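Local structure of lysyl-trna-dependent l-ysyl-phosphatidylgycerol synthase (Bacillus licheniformis, 4V36) at residues E17-F22 with K40-S45; D47-I52 with E71-L76; L64-G69 with Q96-D101; E117-D122 with Y302-R307. The protein transfers lysine from lysyl-tRNA to the membrane lipid phosphatidylglycerol, a modification associated with bacterial resistance, the present chain being its soluble domain. All blocks are in the same frame, centred on the assembly; numbering follows the deposited sequence.

Overall arrangement
All four contacts lie on one long mixed β-sheet and the helices packed against it. Contacts 1, 2 and 3 follow one another across its first four strands: strand 41-44 pairs with 50-57, where F43 N lies 2.8 Å from I52 O, and 50-57 pairs with 60-69, where L51 O lies 2.9 Å from S68 N. The centres of contacts 1 and 2, like those of 2 and 3, are about 12 Å apart. Contact 4 sits further along, its centre about 18 Å from that of contact 3, on strand 305-313, which neighbours 91-97. The bound lysine amide is touched by none of them; the side chains of Q96 and E118 come within about 11 and 12 Å of it.

Contact 1: residues E17-F22 with K40-S45; sequences EKLEAF and KRFFYS
Helix 17-22 runs over the edge strand 41-44 with its axis 11.4 Å away and a crossing angle of 49°, a helix-on-sheet packing at the outer end of the sheet in this acetyltransferase-clan domain. The aromatic residues F42 and Y44, two apart on the strand, both direct their side chains at the helix. Y44 is the centre of the contact. Its CE1 edge points at a face of the F22 ring in a T-shaped pair, with centroids 5.4 Å apart and planes at 78°. On the Y44 ring itself, the extended chain of K18 slides past in the opposite direction and lays CE over one face, 3.8 Å from the centroid. NZ follows in an off-centre cation-pi contact with the same ring, while its salt bridge goes to E12. The hydroxyl of Y44 reaches the helix backbone, where OH lies 3.6 Å from L19 CA. L19 turns to the other aromatic residue, crossing F42 at about a right angle, and is also packed against L51 of the next strand. Its CG stands anti to the backbone N (chi1 176°), and beyond it the CD2 methyl meets F42 CZ at 3.6 Å.

Contact 2: residues D47-I52 with E71-L76; sequences DGNALI and EDSFPL
S73 sets its side chain against the turn that leads into strand 50-57, with CB beside the methyl of A50 and OG against CB of N49 at 3.4 Å. S73 OG donates a short hydrogen bond to D47 OD2 (2.6 Å), meeting that oxygen nearly along its C-O bond. With OG beside its own backbone N and anti to the carbonyl carbon (chi1 -64°), the serine reaches across at the start of helix 74-87. Further on, L76 brings CD2 to within 3.6 Å of D47 CB, so the aspartate is touched through both its carboxylate and its methylene. Deeper in, A50 CB lies 3.9 Å from S73 CB and approaches the edge of the F74 ring at CD1, 4.2 Å away. E71 CA rests over the centre of one face of that ring. V77 continues the packing on A50 and I52. The start of helix 74-87, the helix of the β-α-β unit formed with strands 60-69 and 91-97, thus packs on the adjacent antiparallel strand 50-57, as in an α/β sheet with helices laid on it.

Contact 3: residues L64-G69 with Q96-D101; sequences LGDPSG and QIERED
The β-α-β unit formed by strand 60-69, helix 74-87 and strand 91-97 has its two parallel strands meeting here, where both depart from regular pairing. D66 turns its side chain across to segment 96-101 and crosses I97 at about a right angle, so that D66 OD1 lies 3.5 Å from I97 CB. D66 OD2 accepts a hydrogen bond from E98 N at 3.0 Å, on the syn lone pair and with an N-H...O angle of 148°. The other oxygen, OD1, is bonded to the hydroxyl of Y105 from helix 102-106, and each carboxylate oxygen thus has a partner. Beside this bond Q96 and I97 both face Y310 of strand 305-313, forming a G1 β-bulge, and the chain turns a corner at Q96. The carbonyl of Q96 points back to G65, whose CA makes a C-H...O contact with Q96 O at 3.3 Å, while K309 also bonds that oxygen. A second carboxylate, from the poorly ordered D101, stands with its plane 83° from that of D66, and D101 OD2 lies 3.2 Å from D66 OD2. If the modelled position of D101 holds, this may favour protonation of one of the two.

Contact 4: residues E117-D122 with Y302-R307; sequences EEAIVD and YKPVWR
A119 fills the apolar centre, its CB meeting P304 CG and W306 CZ3, each at 3.7 Å. P304 CG also stands over one face of the indole, offset toward the rim. Further along, V121 CG2 packs on Y302 CB at 3.8 Å. Beside W306 CB and CE3, E117 crosses the side chain at about a right angle, its carboxylate only 12° from the ring plane and E117 CD 3.6 Å from W306 CB; the acid is paired with R296 and K114. On the opposite face of the sheet, I120 places CD1 over the guanidinium of R307, 3.4 Å from NH2. The arginine chain bends at chi3, and R307 NH2 also forms a long salt bridge with E118 OE1, at 3.6 Å, the two planes 71° apart. Stronger partners are E220 for R307 and N257 for E118. R307 NE is buried without a hydrogen bond, with a long, weak ion pair to E98. Four backbone bonds join the strands, and beyond them a water links D122 N to K303 O. This is regular antiparallel pairing, with E118-R307 and I120-V305 as hydrogen-bonded pairs and A119-W306 as the non-hydrogen-bonded pair between them, in the middle of the domain's mixed β-sheet.

Contact 1: residues E17-F22 with K40-S45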
loop_
_atom_site.group_PDB
_atom_site.type_symbol
_atom_site.label_atom_id
_atom_site.label_comp_id
_atom_site.label_asym_id
_atom_site.label_seq_id
_atom_site.Cartn_x
_atom_site.Cartn_y
_atom_site.Cartn_z
ATOM N N GLU A 17 1.574 11.541 -16.710
ATOM C CA GLU A 17 0.540 12.469 -17.160
ATOM C C GLU A 17 -0.745 11.743 -17.543
ATOM O O GLU A 17 -1.840 12.157 -17.160
ATOM C CB GLU A 17 1.039 13.297 -18.345
ATOM C CG GLU A 17 0.010 14.280 -18.884
ATOM C CD GLU A 17 0.514 15.055 -20.085
ATOM O OE1 GLU A 17 1.675 14.839 -20.489
ATOM O OE2 GLU A 17 -0.252 15.882 -20.623
ATOM N N LYS A 18 -0.606 10.661 -18.302
ATOM C CA LYS A 18 -1.760 9.878 -18.730
ATOM C C LYS A 18 -2.418 9.190 -17.540
ATOM O O LYS A 18 -3.644 9.094 -17.465
ATOM C CB LYS A 18 -1.348 8.844 -19.781
ATOM C CG LYS A 18 -2.511 8.079 -20.390
ATOM C CD LYS A 18 -2.034 7.103 -21.454
ATOM C CE LYS A 18 -3.200 6.342 -22.068
ATOM N NZ LYS A 18 -2.751 5.386 -23.118
ATOM N N LEU A 19 -1.596 8.719 -16.607
ATOM C CA LEU A 19 -2.094 8.047 -15.412
ATOM C C LEU A 19 -2.868 9.006 -14.513
ATOM O O LEU A 19 -3.935 8.665 -14.001
ATOM C CB LEU A 19 -0.941 7.415 -14.630
ATOM C CG LEU A 19 -1.328 6.760 -13.303
ATOM C CD1 LEU A 19 -2.323 5.639 -13.529
ATOM C CD2 LEU A 19 -0.098 6.248 -12.573
ATOM N N GLU A 20 -2.320 10.202 -14.322
ATOM C CA GLU A 20 -2.952 11.212 -13.479
ATOM C C GLU A 20 -4.312 11.615 -14.032
ATOM O O GLU A 20 -5.279 11.765 -13.285
ATOM C CB GLU A 20 -2.054 12.444 -13.349
ATOM C CG GLU A 20 -2.658 13.558 -12.508
ATOM C CD GLU A 20 -2.983 13.109 -11.096
ATOM O OE1 GLU A 20 -2.091 12.541 -10.430
ATOM O OE2 GLU A 20 -4.133 13.318 -10.653
ATOM N N ALA A 21 -4.379 11.787 -15.348
ATOM C CA ALA A 21 -5.626 12.148 -16.008
ATOM C C ALA A 21 -6.656 11.035 -15.859
ATOM O O ALA A 21 -7.826 11.295 -15.591
ATOM C CB ALA A 21 -5.379 12.453 -17.477
ATOM N N PHE A 22 -6.206 9.796 -16.025
ATOM C CA PHE A 22 -7.087 8.636 -15.953
ATOM C C PHE A 22 -7.697 8.459 -14.565
ATOM O O PHE A 22 -8.899 8.238 -14.432
ATOM C CB PHE A 22 -6.326 7.366 -16.350
ATOM C CG PHE A 22 -7.134 6.103 -16.216
ATOM C CD1 PHE A 22 -7.961 5.683 -17.245
ATOM C CD2 PHE A 22 -7.060 5.332 -15.066
ATOM C CE1 PHE A 22 -8.704 4.523 -17.127
ATOM C CE2 PHE A 22 -7.803 4.173 -14.942
ATOM C CZ PHE A 22 -8.624 3.767 -15.974
ATOM N N LYS A 40 6.205 -0.013 -12.852
ATOM C CA LYS A 40 5.195 -0.942 -13.345
ATOM C C LYS A 40 4.702 -0.521 -14.724
ATOM O O LYS A 40 4.543 0.668 -14.996
ATOM C CB LYS A 40 4.020 -1.028 -12.371
ATOM C CG LYS A 40 4.340 -1.748 -11.073
ATOM C CD LYS A 40 3.203 -1.615 -10.076
ATOM C CE LYS A 40 3.049 -0.176 -9.613
ATOM N NZ LYS A 40 4.282 0.317 -8.940
ATOM N N ARG A 41 4.467 -1.500 -15.592
ATOM C CA ARG A 41 3.921 -1.226 -16.915
ATOM C C ARG A 41 2.405 -1.091 -16.842
ATOM O O ARG A 41 1.769 -1.632 -15.939
ATOM C CB ARG A 41 4.313 -2.324 -17.905
ATOM C CG ARG A 41 5.812 -2.449 -18.128
ATOM C CD ARG A 41 6.128 -3.423 -19.253
ATOM N NE ARG A 41 5.573 -2.983 -20.531
ATOM C CZ ARG A 41 6.193 -2.166 -21.375
ATOM N NH1 ARG A 41 7.395 -1.689 -21.079
ATOM N NH2 ARG A 41 5.611 -1.820 -22.515
ATOM N N PHE A 42 1.831 -0.364 -17.793
ATOM C CA PHE A 42 0.395 -0.116 -17.795
ATOM C C PHE A 42 -0.296 -0.799 -18.969
ATOM O O PHE A 42 0.267 -0.906 -20.058
ATOM C CB PHE A 42 0.110 1.388 -17.829
ATOM C CG PHE A 42 0.578 2.123 -16.605
ATOM C CD1 PHE A 42 0.724 1.464 -15.395
ATOM C CD2 PHE A 42 0.870 3.475 -16.664
ATOM C CE1 PHE A 42 1.154 2.139 -14.270
ATOM C CE2 PHE A 42 1.300 4.155 -15.543
ATOM C CZ PHE A 42 1.442 3.486 -14.343
ATOM N N PHE A 43 -1.519 -1.263 -18.736
ATOM C CA PHE A 43 -2.333 -1.845 -19.795
ATOM C C PHE A 43 -3.728 -1.234 -19.782
ATOM O O PHE A 43 -4.575 -1.615 -18.974
ATOM C CB PHE A 43 -2.418 -3.366 -19.645
ATOM C CG PHE A 43 -3.141 -4.048 -20.775
ATOM C CD1 PHE A 43 -2.454 -4.453 -21.908
ATOM C CD2 PHE A 43 -4.505 -4.283 -20.706
ATOM C CE1 PHE A 43 -3.115 -5.079 -22.950
ATOM C CE2 PHE A 43 -5.171 -4.907 -21.745
ATOM C CZ PHE A 43 -4.474 -5.306 -22.868
ATOM N N TYR A 44 -3.960 -0.279 -20.675
ATOM C CA TYR A 44 -5.269 0.350 -20.789
ATOM C C TYR A 44 -6.179 -0.471 -21.691
ATOM O O TYR A 44 -5.738 -1.006 -22.708
ATOM C CB TYR A 44 -5.140 1.776 -21.327
ATOM C CG TYR A 44 -4.479 2.736 -20.364
ATOM C CD1 TYR A 44 -5.230 3.446 -19.437
ATOM C CD2 TYR A 44 -3.105 2.934 -20.383
ATOM C CE1 TYR A 44 -4.630 4.326 -18.554
ATOM C CE2 TYR A 44 -2.497 3.810 -19.503
ATOM C CZ TYR A 44 -3.264 4.503 -18.591
ATOM O OH TYR A 44 -2.664 5.378 -17.715
ATOM N N SER A 45 -7.446 -0.574 -21.311
ATOM C CA SER A 45 -8.423 -1.301 -22.110
ATOM C C SER A 45 -8.752 -0.526 -23.380
ATOM O O SER A 45 -8.528 0.682 -23.454
ATOM C CB SER A 45 -9.695 -1.562 -21.302
ATOM O OG SER A 45 -10.269 -0.349 -20.847
#

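Contact 2: residues D47-I52 with E71-L76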
loop_
_atom_site.group_PDB
_atom_site.type_symbol
_atom_site.label_atom_id
_atom_site.label_comp_id
_atom_site.label_asym_id
_atom_site.label_seq_id
_atom_site.Cartn_x
_atom_site.Cartn_y
_atom_site.Cartn_z
ATOM N N ASP A 47 -11.595 0.169 -24.372
ATOM C CA ASP A 47 -12.667 1.079 -23.993
ATOM C C ASP A 47 -12.098 2.393 -23.464
ATOM O O ASP A 47 -12.712 3.450 -23.607
ATOM C CB ASP A 47 -13.569 0.427 -22.941
ATOM C CG ASP A 47 -14.755 1.292 -22.571
ATOM O OD1 ASP A 47 -15.222 2.066 -23.433
ATOM O OD2 ASP A 47 -15.222 1.194 -21.417
ATOM N N GLY A 48 -10.918 2.317 -22.855
ATOM C CA GLY A 48 -10.262 3.491 -22.312
ATOM C C GLY A 48 -10.812 3.893 -20.958
ATOM O O GLY A 48 -10.593 5.014 -20.496
ATOM N N ASN A 49 -11.529 2.975 -20.318
ATOM C CA ASN A 49 -12.146 3.248 -19.026
ATOM C C ASN A 49 -11.515 2.455 -17.885
ATOM O O ASN A 49 -11.799 2.711 -16.714
ATOM C CB ASN A 49 -13.647 2.953 -19.084
ATOM C CG ASN A 49 -14.385 3.854 -20.056
ATOM O OD1 ASN A 49 -13.782 4.459 -20.942
ATOM N ND2 ASN A 49 -15.699 3.945 -19.895
ATOM N N ALA A 50 -10.661 1.495 -18.226
ATOM C CA ALA A 50 -10.050 0.630 -17.221
ATOM C C ALA A 50 -8.544 0.490 -17.425
ATOM O O ALA A 50 -8.037 0.673 -18.532
ATOM C CB ALA A 50 -10.713 -0.736 -17.236
ATOM N N LEU A 51 -7.833 0.159 -16.350
ATOM C CA LEU A 51 -6.376 0.082 -16.390
ATOM C C LEU A 51 -5.812 -1.027 -15.504
ATOM O O LEU A 51 -6.221 -1.189 -14.355
ATOM C CB LEU A 51 -5.771 1.424 -15.975
ATOM C CG LEU A 51 -4.258 1.451 -15.756
ATOM C CD1 LEU A 51 -3.518 1.174 -17.056
ATOM C CD2 LEU A 51 -3.826 2.779 -15.162
ATOM N N ILE A 52 -4.864 -1.782 -16.048
ATOM C CA ILE A 52 -4.161 -2.806 -15.286
ATOM C C ILE A 52 -2.676 -2.472 -15.158
ATOM O O ILE A 52 -1.979 -2.302 -16.159
ATOM C CB ILE A 52 -4.317 -4.199 -15.928
ATOM C CG1 ILE A 52 -5.708 -4.764 -15.638
ATOM C CG2 ILE A 52 -3.249 -5.152 -15.410
ATOM C CD1 ILE A 52 -5.906 -6.179 -16.141
ATOM N N GLU A 71 -15.757 0.226 -13.060
ATOM C CA GLU A 71 -15.905 -1.194 -12.750
ATOM C C GLU A 71 -16.653 -1.962 -13.837
ATOM O O GLU A 71 -16.530 -3.183 -13.938
ATOM C CB GLU A 71 -16.626 -1.367 -11.412
ATOM C CG GLU A 71 -15.944 -0.673 -10.244
ATOM C CD GLU A 71 -16.648 -0.926 -8.926
ATOM O OE1 GLU A 71 -17.591 -1.745 -8.903
ATOM O OE2 GLU A 71 -16.258 -0.308 -7.913
ATOM N N ASP A 72 -17.425 -1.247 -14.649
ATOM C CA ASP A 72 -18.188 -1.876 -15.721
ATOM C C ASP A 72 -17.280 -2.315 -16.866
ATOM O O ASP A 72 -17.672 -3.127 -17.704
ATOM C CB ASP A 72 -19.267 -0.925 -16.240
ATOM C CG ASP A 72 -20.306 -0.592 -15.185
ATOM O OD1 ASP A 72 -20.538 -1.434 -14.292
ATOM O OD2 ASP A 72 -20.888 0.511 -15.250
ATOM N N SER A 73 -16.066 -1.775 -16.897
ATOM C CA SER A 73 -15.099 -2.128 -17.928
ATOM C C SER A 73 -14.055 -3.109 -17.403
ATOM O O SER A 73 -13.138 -3.498 -18.128
ATOM C CB SER A 73 -14.412 -0.873 -18.472
ATOM O OG SER A 73 -15.340 -0.024 -19.125
ATOM N N PHE A 74 -14.197 -3.507 -16.142
ATOM C CA PHE A 74 -13.259 -4.440 -15.520
ATOM C C PHE A 74 -13.241 -5.826 -16.184
ATOM O O PHE A 74 -12.164 -6.384 -16.386
ATOM C CB PHE A 74 -13.553 -4.592 -14.022
ATOM C CG PHE A 74 -13.093 -3.427 -13.187
ATOM C CD1 PHE A 74 -12.545 -2.301 -13.778
ATOM C CD2 PHE A 74 -13.198 -3.468 -11.807
ATOM C CE1 PHE A 74 -12.121 -1.233 -13.010
ATOM C CE2 PHE A 74 -12.773 -2.405 -11.032
ATOM C CZ PHE A 74 -12.236 -1.286 -11.636
ATOM N N PRO A 75 -14.418 -6.397 -16.512
ATOM C CA PRO A 75 -14.340 -7.681 -17.223
ATOM C C PRO A 75 -13.655 -7.560 -18.582
ATOM O O PRO A 75 -13.011 -8.507 -19.031
ATOM C CB PRO A 75 -15.810 -8.079 -17.394
ATOM C CG PRO A 75 -16.517 -7.383 -16.295
ATOM C CD PRO A 75 -15.810 -6.071 -16.145
ATOM N N LEU A 76 -13.789 -6.401 -19.219
ATOM C CA LEU A 76 -13.204 -6.179 -20.536
ATOM C C LEU A 76 -11.679 -6.110 -20.484
ATOM O O LEU A 76 -10.998 -6.748 -21.285
ATOM C CB LEU A 76 -13.762 -4.895 -21.155
ATOM C CG LEU A 76 -13.187 -4.504 -22.518
ATOM C CD1 LEU A 76 -13.403 -5.615 -23.535
ATOM C CD2 LEU A 76 -13.803 -3.204 -23.005
#

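Contact 3: residues L64-G69 with Q96-D101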
loop_
_atom_site.group_PDB
_atom_site.type_symbol
_atom_site.label_atom_id
_atom_site.label_comp_id
_atom_site.label_asym_id
_atom_site.label_seq_id
_atom_site.Cartn_x
_atom_site.Cartn_y
_atom_site.Cartn_z
ATOM N N LEU A 64 -0.704 -5.748 -9.995
ATOM C CA LEU A 64 -0.867 -5.150 -8.675
ATOM C C LEU A 64 -2.314 -4.729 -8.428
ATOM O O LEU A 64 -2.764 -3.695 -8.923
ATOM C CB LEU A 64 0.063 -3.946 -8.512
ATOM C CG LEU A 64 0.040 -3.273 -7.138
ATOM C CD1 LEU A 64 0.449 -4.260 -6.055
ATOM C CD2 LEU A 64 0.940 -2.049 -7.117
ATOM N N GLY A 65 -3.039 -5.541 -7.666
ATOM C CA GLY A 65 -4.404 -5.224 -7.288
ATOM C C GLY A 65 -5.420 -5.414 -8.397
ATOM O O GLY A 65 -5.106 -5.942 -9.463
ATOM N N ASP A 66 -6.650 -4.985 -8.131
ATOM C CA ASP A 66 -7.712 -5.005 -9.128
ATOM C C ASP A 66 -7.491 -3.879 -10.138
ATOM O O ASP A 66 -6.685 -2.982 -9.893
ATOM C CB ASP A 66 -9.079 -4.872 -8.448
ATOM C CG ASP A 66 -9.423 -6.074 -7.592
ATOM O OD1 ASP A 66 -9.742 -7.138 -8.163
ATOM O OD2 ASP A 66 -9.382 -5.953 -6.349
ATOM N N PRO A 67 -8.190 -3.928 -11.286
ATOM C CA PRO A 67 -8.061 -2.826 -12.245
ATOM C C PRO A 67 -8.522 -1.485 -11.674
ATOM O O PRO A 67 -9.263 -1.450 -10.692
ATOM C CB PRO A 67 -8.969 -3.258 -13.401
ATOM C CG PRO A 67 -9.016 -4.738 -13.308
ATOM C CD PRO A 67 -8.976 -5.045 -11.840
ATOM N N SER A 68 -8.075 -0.396 -12.289
ATOM C CA SER A 68 -8.500 0.941 -11.888
ATOM C C SER A 68 -9.468 1.508 -12.918
ATOM O O SER A 68 -9.415 1.141 -14.091
ATOM C CB SER A 68 -7.293 1.867 -11.725
ATOM O OG SER A 68 -6.374 1.353 -10.777
ATOM N N GLY A 69 -10.352 2.398 -12.479
ATOM C CA GLY A 69 -11.298 3.033 -13.378
ATOM C C GLY A 69 -12.726 2.562 -13.186
ATOM O O GLY A 69 -13.126 2.202 -12.079
ATOM N N GLN A 96 -2.837 -8.934 -4.339
ATOM C CA GLN A 96 -3.640 -8.064 -3.476
ATOM C C GLN A 96 -4.925 -7.575 -4.139
ATOM O O GLN A 96 -5.160 -6.372 -4.251
ATOM C CB GLN A 96 -2.820 -6.861 -2.997
ATOM C CG GLN A 96 -1.766 -7.204 -1.959
ATOM C CD GLN A 96 -1.284 -5.988 -1.193
ATOM O OE1 GLN A 96 -2.003 -4.997 -1.065
ATOM N NE2 GLN A 96 -0.063 -6.058 -0.679
ATOM N N ILE A 97 -5.760 -8.517 -4.568
ATOM C CA ILE A 97 -7.102 -8.191 -5.031
ATOM C C ILE A 97 -8.068 -8.326 -3.862
ATOM O O ILE A 97 -7.696 -8.829 -2.802
ATOM C CB ILE A 97 -7.557 -9.100 -6.187
ATOM C CG1 ILE A 97 -7.817 -10.520 -5.680
ATOM C CG2 ILE A 97 -6.525 -9.094 -7.306
ATOM C CD1 ILE A 97 -8.383 -11.449 -6.729
ATOM N N GLU A 98 -9.305 -7.883 -4.053
ATOM C CA GLU A 98 -10.296 -7.941 -2.986
ATOM C C GLU A 98 -11.366 -8.989 -3.280
ATOM O O GLU A 98 -11.537 -9.410 -4.424
ATOM C CB GLU A 98 -10.932 -6.566 -2.775
ATOM C CG GLU A 98 -9.931 -5.489 -2.384
ATOM C CD GLU A 98 -10.584 -4.153 -2.096
ATOM O OE1 GLU A 98 -11.825 -4.111 -1.961
ATOM O OE2 GLU A 98 -9.855 -3.143 -2.005
ATOM N N ARG A 99 -12.080 -9.406 -2.237
ATOM C CA ARG A 99 -13.032 -10.510 -2.335
ATOM C C ARG A 99 -14.202 -10.221 -3.275
ATOM O O ARG A 99 -14.649 -11.105 -4.006
ATOM C CB ARG A 99 -13.564 -10.867 -0.944
ATOM C CG ARG A 99 -14.723 -11.854 -0.954
ATOM C CD ARG A 99 -14.986 -12.430 0.428
ATOM N NE ARG A 99 -13.905 -13.310 0.866
ATOM C CZ ARG A 99 -13.801 -14.590 0.522
ATOM N NH1 ARG A 99 -14.711 -15.142 -0.269
ATOM N NH2 ARG A 99 -12.783 -15.318 0.965
ATOM N N GLU A 100 -14.683 -8.982 -3.274
ATOM C CA GLU A 100 -15.871 -8.634 -4.048
ATOM C C GLU A 100 -15.615 -8.627 -5.556
ATOM O O GLU A 100 -16.523 -8.364 -6.345
ATOM C CB GLU A 100 -16.415 -7.272 -3.612
ATOM C CG GLU A 100 -15.667 -6.077 -4.177
ATOM C CD GLU A 100 -14.348 -5.823 -3.476
ATOM O OE1 GLU A 100 -14.155 -6.352 -2.360
ATOM O OE2 GLU A 100 -13.507 -5.094 -4.042
ATOM N N ASP A 101 -14.381 -8.921 -5.953
ATOM C CA ASP A 101 -14.021 -8.951 -7.365
ATOM C C ASP A 101 -13.566 -10.341 -7.806
ATOM O O ASP A 101 -13.049 -10.508 -8.909
ATOM C CB ASP A 101 -12.922 -7.926 -7.655
ATOM C CG ASP A 101 -13.346 -6.508 -7.327
ATOM O OD1 ASP A 101 -14.544 -6.193 -7.488
ATOM O OD2 ASP A 101 -12.483 -5.709 -6.906
#

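Contact 4: residues E117-D122 with Y302-R307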
loop_
_atom_site.group_PDB
_atom_site.type_symbol
_atom_site.label_atom_id
_atom_site.label_comp_id
_atom_site.label_asym_id
_atom_site.label_seq_id
_atom_site.Cartn_x
_atom_site.Cartn_y
_atom_site.Cartn_z
ATOM N N GLU A 117 -5.008 -8.865 5.880
ATOM C CA GLU A 117 -6.143 -7.957 5.967
ATOM C C GLU A 117 -5.687 -6.523 6.202
ATOM O O GLU A 117 -4.743 -6.277 6.953
ATOM C CB GLU A 117 -7.096 -8.395 7.082
ATOM C CG GLU A 117 -7.856 -9.679 6.780
ATOM C CD GLU A 117 -8.638 -10.197 7.974
ATOM O OE1 GLU A 117 -8.044 -10.336 9.064
ATOM O OE2 GLU A 117 -9.847 -10.470 7.818
ATOM N N GLU A 118 -6.358 -5.582 5.546
ATOM C CA GLU A 118 -6.078 -4.165 5.739
ATOM C C GLU A 118 -6.856 -3.621 6.930
ATOM O O GLU A 118 -8.057 -3.855 7.057
ATOM C CB GLU A 118 -6.424 -3.366 4.480
ATOM C CG GLU A 118 -5.472 -3.582 3.317
ATOM C CD GLU A 118 -5.824 -2.728 2.115
ATOM O OE1 GLU A 118 -6.973 -2.241 2.046
ATOM O OE2 GLU A 118 -4.953 -2.542 1.241
ATOM N N ALA A 119 -6.165 -2.894 7.799
ATOM C CA ALA A 119 -6.799 -2.291 8.964
ATOM C C ALA A 119 -7.472 -0.977 8.589
ATOM O O ALA A 119 -6.802 0.008 8.278
ATOM C CB ALA A 119 -5.780 -2.072 10.070
ATOM N N ILE A 120 -8.801 -0.968 8.620
ATOM C CA ILE A 120 -9.568 0.228 8.292
ATOM C C ILE A 120 -10.164 0.845 9.552
ATOM O O ILE A 120 -11.073 0.281 10.158
ATOM C CB ILE A 120 -10.699 -0.079 7.297
ATOM C CG1 ILE A 120 -10.164 -0.899 6.121
ATOM C CG2 ILE A 120 -11.350 1.210 6.817
ATOM C CD1 ILE A 120 -9.039 -0.226 5.367
ATOM N N VAL A 121 -9.647 2.007 9.937
ATOM C CA VAL A 121 -10.071 2.665 11.167
ATOM C C VAL A 121 -11.160 3.702 10.916
ATOM O O VAL A 121 -10.998 4.600 10.091
ATOM C CB VAL A 121 -8.883 3.349 11.870
ATOM C CG1 VAL A 121 -9.357 4.138 13.080
ATOM C CG2 VAL A 121 -7.847 2.317 12.275
ATOM N N ASP A 122 -12.271 3.569 11.635
ATOM C CA ASP A 122 -13.355 4.543 11.578
ATOM C C ASP A 122 -12.934 5.824 12.292
ATOM O O ASP A 122 -12.769 5.838 13.511
ATOM C CB ASP A 122 -14.627 3.965 12.205
ATOM C CG ASP A 122 -15.873 4.771 11.870
ATOM O OD1 ASP A 122 -15.762 5.988 11.609
ATOM O OD2 ASP A 122 -16.974 4.180 11.871
ATOM N N TYR A 302 -6.337 -0.325 17.426
ATOM C CA TYR A 302 -7.101 0.818 16.945
ATOM C C TYR A 302 -8.524 0.392 16.599
ATOM O O TYR A 302 -9.305 1.180 16.065
ATOM C CB TYR A 302 -6.421 1.454 15.732
ATOM C CG TYR A 302 -5.122 2.155 16.060
ATOM C CD1 TYR A 302 -5.118 3.454 16.547
ATOM C CD2 TYR A 302 -3.901 1.517 15.883
ATOM C CE1 TYR A 302 -3.934 4.100 16.852
ATOM C CE2 TYR A 302 -2.712 2.156 16.183
ATOM C CZ TYR A 302 -2.734 3.446 16.668
ATOM O OH TYR A 302 -1.554 4.089 16.970
ATOM N N LYS A 303 -8.845 -0.860 16.919
ATOM C CA LYS A 303 -10.154 -1.455 16.639
ATOM C C LYS A 303 -10.634 -1.213 15.207
ATOM O O LYS A 303 -11.664 -0.574 14.998
ATOM C CB LYS A 303 -11.200 -0.927 17.627
ATOM C CG LYS A 303 -11.301 -1.719 18.924
ATOM C CD LYS A 303 -10.058 -1.562 19.787
ATOM C CE LYS A 303 -10.109 -2.476 21.001
ATOM N NZ LYS A 303 -10.179 -3.911 20.608
ATOM N N PRO A 304 -9.891 -1.729 14.216
ATOM C CA PRO A 304 -10.251 -1.468 12.823
ATOM C C PRO A 304 -11.211 -2.504 12.254
ATOM O O PRO A 304 -11.427 -3.553 12.862
ATOM C CB PRO A 304 -8.904 -1.543 12.110
ATOM C CG PRO A 304 -8.177 -2.612 12.871
ATOM C CD PRO A 304 -8.653 -2.524 14.310
ATOM N N VAL A 305 -11.780 -2.204 11.092
ATOM C CA VAL A 305 -12.532 -3.192 10.333
ATOM C C VAL A 305 -11.595 -3.833 9.316
ATOM O O VAL A 305 -11.074 -3.156 8.429
ATOM C CB VAL A 305 -13.742 -2.573 9.614
ATOM C CG1 VAL A 305 -14.475 -3.635 8.809
ATOM C CG2 VAL A 305 -14.677 -1.916 10.618
ATOM N N TRP A 306 -11.372 -5.136 9.451
ATOM C CA TRP A 306 -10.412 -5.830 8.600
ATOM C C TRP A 306 -10.959 -6.071 7.198
ATOM O O TRP A 306 -12.077 -6.554 7.032
ATOM C CB TRP A 306 -10.002 -7.160 9.236
ATOM C CG TRP A 306 -9.333 -7.001 10.570
ATOM C CD1 TRP A 306 -9.872 -7.272 11.795
ATOM C CD2 TRP A 306 -8.004 -6.525 10.812
ATOM N NE1 TRP A 306 -8.959 -6.998 12.785
ATOM C CE2 TRP A 306 -7.804 -6.538 12.207
ATOM C CE3 TRP A 306 -6.964 -6.090 9.985
ATOM C CZ2 TRP A 306 -6.607 -6.134 12.793
ATOM C CZ3 TRP A 306 -5.777 -5.690 10.569
ATOM C CH2 TRP A 306 -5.608 -5.714 11.959
ATOM N N ARG A 307 -10.162 -5.721 6.193
ATOM C CA ARG A 307 -10.522 -5.979 4.804
ATOM C C ARG A 307 -9.465 -6.854 4.137
ATOM O O ARG A 307 -8.329 -6.426 3.932
ATOM C CB ARG A 307 -10.697 -4.670 4.030
ATOM C CG ARG A 307 -11.117 -4.874 2.582
ATOM C CD ARG A 307 -11.748 -3.625 1.983
ATOM N NE ARG A 307 -10.792 -2.536 1.815
ATOM C CZ ARG A 307 -10.954 -1.316 2.315
ATOM N NH1 ARG A 307 -12.039 -1.022 3.021
ATOM N NH2 ARG A 307 -10.033 -0.385 2.110
HETATM O O HOH W 1 -12.668 1.359 13.754
#